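Local coordinates for designed protein 5L6HC3_1 (Synthetic construct, PDB 5IZS) that self-assembles as a computationally designed helical-hairpin homotrimer, probably with modular hydrogen-bond networks meant to provide specificity, at residues Ile15-Lys20 / Glu68-Ala73. Residues are numbered along the deposited sequence; the frame is centred on the assembly and turned at random.
Sequences IELARK and EEIRRA
Segments 15-20 and 68-73 run antiparallel, their axes 10.4 Å apart at closest approach and 175° between directions; they belong to helices 6-41 and 45-82, the two arms of a helical hairpin. Apolar contact centres on Leu-17, whose CG lies anti to the backbone N (chi1 -162°), bringing both methyls to the second helix. CD2 rests on Ala-73 CB at 3.7 Å, while CD1 reaches Ile-70 CG1 at 3.9 Å. Leu-17 and Ala-73 also pack on Ile-15 of the third subunit, so the hairpin core runs on into the trimer interface.

Glu-69 contributes mainly through its CG methylene, 3.5 Å from Leu-17 CD1, the two side chains lying alongside and pointing opposite ways, and 3.8 Å from Lys-20 CG, met at a slant; its carboxylate also lies against Leu-17 CD1. An alanine in place of Glu-69 would remove CG and the carboxylate, and would probably loosen the cover over Leu-17 and weaken the charge network.

In that network Arg-72 NH2 sits 3.3 Å from Glu-69 OE1, clearly off the guanidinium plane, and 3.8 Å from Glu-16 OE2, a long salt bridge at the guanidinium edge. Carboxylate and guanidinium planes of the Glu-16 pair are turned 48° apart. The Glu-69 pair is thus probably held by charge alone, no N-H pointing at OE1, whereas Glu-16 is near the plane but too distant for a tight bond.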
loop_
_atom_site.group_PDB
_atom_site.type_symbol
_atom_site.label_atom_id
_atom_site.label_comp_id
_atom_site.label_asym_id
_atom_site.label_seq_id
_atom_site.Cartn_x
_atom_site.Cartn_y
_atom_site.Cartn_z
ATOM N N ILE C 15 -12.970 -6.166 -5.587
ATOM C CA ILE C 15 -13.334 -5.077 -4.685
ATOM C C ILE C 15 -12.971 -5.438 -3.253
ATOM O O ILE C 15 -12.399 -4.628 -2.520
ATOM C CB ILE C 15 -14.836 -4.746 -4.776
ATOM C CG1 ILE C 15 -15.093 -3.847 -5.984
ATOM C CG2 ILE C 15 -15.322 -4.052 -3.508
ATOM C CD1 ILE C 15 -14.360 -2.523 -5.919
ATOM N N GLU C 16 -13.300 -6.667 -2.869
ATOM C CA GLU C 16 -12.937 -7.185 -1.562
ATOM C C GLU C 16 -11.415 -7.225 -1.439
ATOM O O GLU C 16 -10.861 -7.005 -0.361
ATOM C CB GLU C 16 -13.541 -8.575 -1.352
ATOM C CG GLU C 16 -13.660 -8.990 0.101
ATOM C CD GLU C 16 -14.133 -10.420 0.249
ATOM O OE1 GLU C 16 -14.369 -11.075 -0.788
ATOM O OE2 GLU C 16 -14.263 -10.890 1.400
ATOM N N LEU C 17 -10.747 -7.462 -2.566
ATOM C CA LEU C 17 -9.294 -7.597 -2.603
ATOM C C LEU C 17 -8.600 -6.251 -2.411
ATOM O O LEU C 17 -7.614 -6.155 -1.680
ATOM C CB LEU C 17 -8.855 -8.238 -3.921
ATOM C CG LEU C 17 -7.450 -8.839 -3.990
ATOM C CD1 LEU C 17 -7.213 -9.731 -2.791
ATOM C CD2 LEU C 17 -7.273 -9.626 -5.284
ATOM N N ALA C 18 -9.119 -5.213 -3.064
ATOM C CA ALA C 18 -8.565 -3.867 -2.932
ATOM C C ALA C 18 -8.699 -3.363 -1.498
ATOM O O ALA C 18 -7.803 -2.699 -0.975
ATOM C CB ALA C 18 -9.248 -2.911 -3.900
ATOM N N ARG C 19 -9.821 -3.698 -0.866
ATOM C CA ARG C 19 -10.092 -3.303 0.514
ATOM C C ARG C 19 -9.076 -3.889 1.491
ATOM O O ARG C 19 -8.548 -3.182 2.348
ATOM C CB ARG C 19 -11.500 -3.730 0.936
ATOM C CG ARG C 19 -12.631 -2.920 0.316
ATOM C CD ARG C 19 -13.781 -2.758 1.307
ATOM N NE ARG C 19 -15.046 -2.439 0.648
ATOM C CZ ARG C 19 -15.419 -1.215 0.288
ATOM N NH1 ARG C 19 -14.624 -0.178 0.517
ATOM N NH2 ARG C 19 -16.589 -1.029 -0.307
ATOM N N LYS C 20 -8.815 -5.187 1.357
ATOM C CA LYS C 20 -7.893 -5.882 2.249
ATOM C C LYS C 20 -6.488 -5.300 2.133
ATOM O O LYS C 20 -5.797 -5.126 3.135
ATOM C CB LYS C 20 -7.871 -7.382 1.948
ATOM C CG LYS C 20 -6.937 -8.182 2.849
ATOM C CD LYS C 20 -7.192 -7.891 4.318
ATOM C CE LYS C 20 -6.241 -8.665 5.215
ATOM N NZ LYS C 20 -6.440 -8.341 6.654
ATOM N N GLU C 68 -1.835 -14.017 1.436
ATOM C CA GLU C 68 -2.671 -15.197 1.589
ATOM C C GLU C 68 -4.073 -14.958 1.033
ATOM O O GLU C 68 -4.670 -15.845 0.427
ATOM C CB GLU C 68 -2.738 -15.604 3.061
ATOM C CG GLU C 68 -3.242 -17.015 3.272
ATOM C CD GLU C 68 -2.646 -17.991 2.280
ATOM O OE1 GLU C 68 -1.406 -18.020 2.128
ATOM O OE2 GLU C 68 -3.423 -18.729 1.645
ATOM N N GLU C 69 -4.579 -13.747 1.236
ATOM C CA GLU C 69 -5.878 -13.338 0.712
ATOM C C GLU C 69 -5.854 -13.258 -0.816
ATOM O O GLU C 69 -6.848 -13.548 -1.481
ATOM C CB GLU C 69 -6.282 -11.997 1.329
ATOM C CG GLU C 69 -7.113 -11.087 0.446
ATOM C CD GLU C 69 -8.592 -11.429 0.450
ATOM O OE1 GLU C 69 -8.947 -12.604 0.687
ATOM O OE2 GLU C 69 -9.405 -10.510 0.223
ATOM N N ILE C 70 -4.705 -12.875 -1.368
ATOM C CA ILE C 70 -4.530 -12.830 -2.816
ATOM C C ILE C 70 -4.562 -14.245 -3.396
ATOM O O ILE C 70 -5.158 -14.478 -4.449
ATOM C CB ILE C 70 -3.217 -12.116 -3.197
ATOM C CG1 ILE C 70 -3.372 -10.603 -3.026
ATOM C CG2 ILE C 70 -2.818 -12.426 -4.635
ATOM C CD1 ILE C 70 -2.105 -9.828 -3.288
ATOM N N ARG C 71 -3.932 -15.189 -2.697
ATOM C CA ARG C 71 -3.978 -16.593 -3.099
ATOM C C ARG C 71 -5.410 -17.117 -3.037
ATOM O O ARG C 71 -5.786 -17.999 -3.808
ATOM C CB ARG C 71 -3.064 -17.456 -2.219
ATOM C CG ARG C 71 -1.592 -17.434 -2.613
ATOM C CD ARG C 71 -0.762 -18.359 -1.723
ATOM N NE ARG C 71 0.672 -18.107 -1.856
ATOM C CZ ARG C 71 1.600 -18.601 -1.042
ATOM N NH1 ARG C 71 1.252 -19.381 -0.026
ATOM N NH2 ARG C 71 2.879 -18.312 -1.241
ATOM N N ARG C 72 -6.209 -16.575 -2.121
ATOM C CA ARG C 72 -7.605 -16.984 -2.023
ATOM C C ARG C 72 -8.385 -16.453 -3.209
ATOM O O ARG C 72 -9.139 -17.191 -3.838
ATOM C CB ARG C 72 -8.251 -16.501 -0.731
ATOM C CG ARG C 72 -9.430 -17.356 -0.295
ATOM C CD ARG C 72 -9.997 -16.873 1.027
ATOM N NE ARG C 72 -10.643 -15.570 0.910
ATOM C CZ ARG C 72 -11.252 -14.957 1.919
ATOM N NH1 ARG C 72 -11.297 -15.533 3.113
ATOM N NH2 ARG C 72 -11.821 -13.774 1.735
ATOM N N ALA C 73 -8.207 -15.164 -3.500
ATOM C CA ALA C 73 -8.858 -14.531 -4.644
ATOM C C ALA C 73 -8.521 -15.249 -5.950
ATOM O O ALA C 73 -9.404 -15.498 -6.769
ATOM C CB ALA C 73 -8.472 -13.066 -4.727
#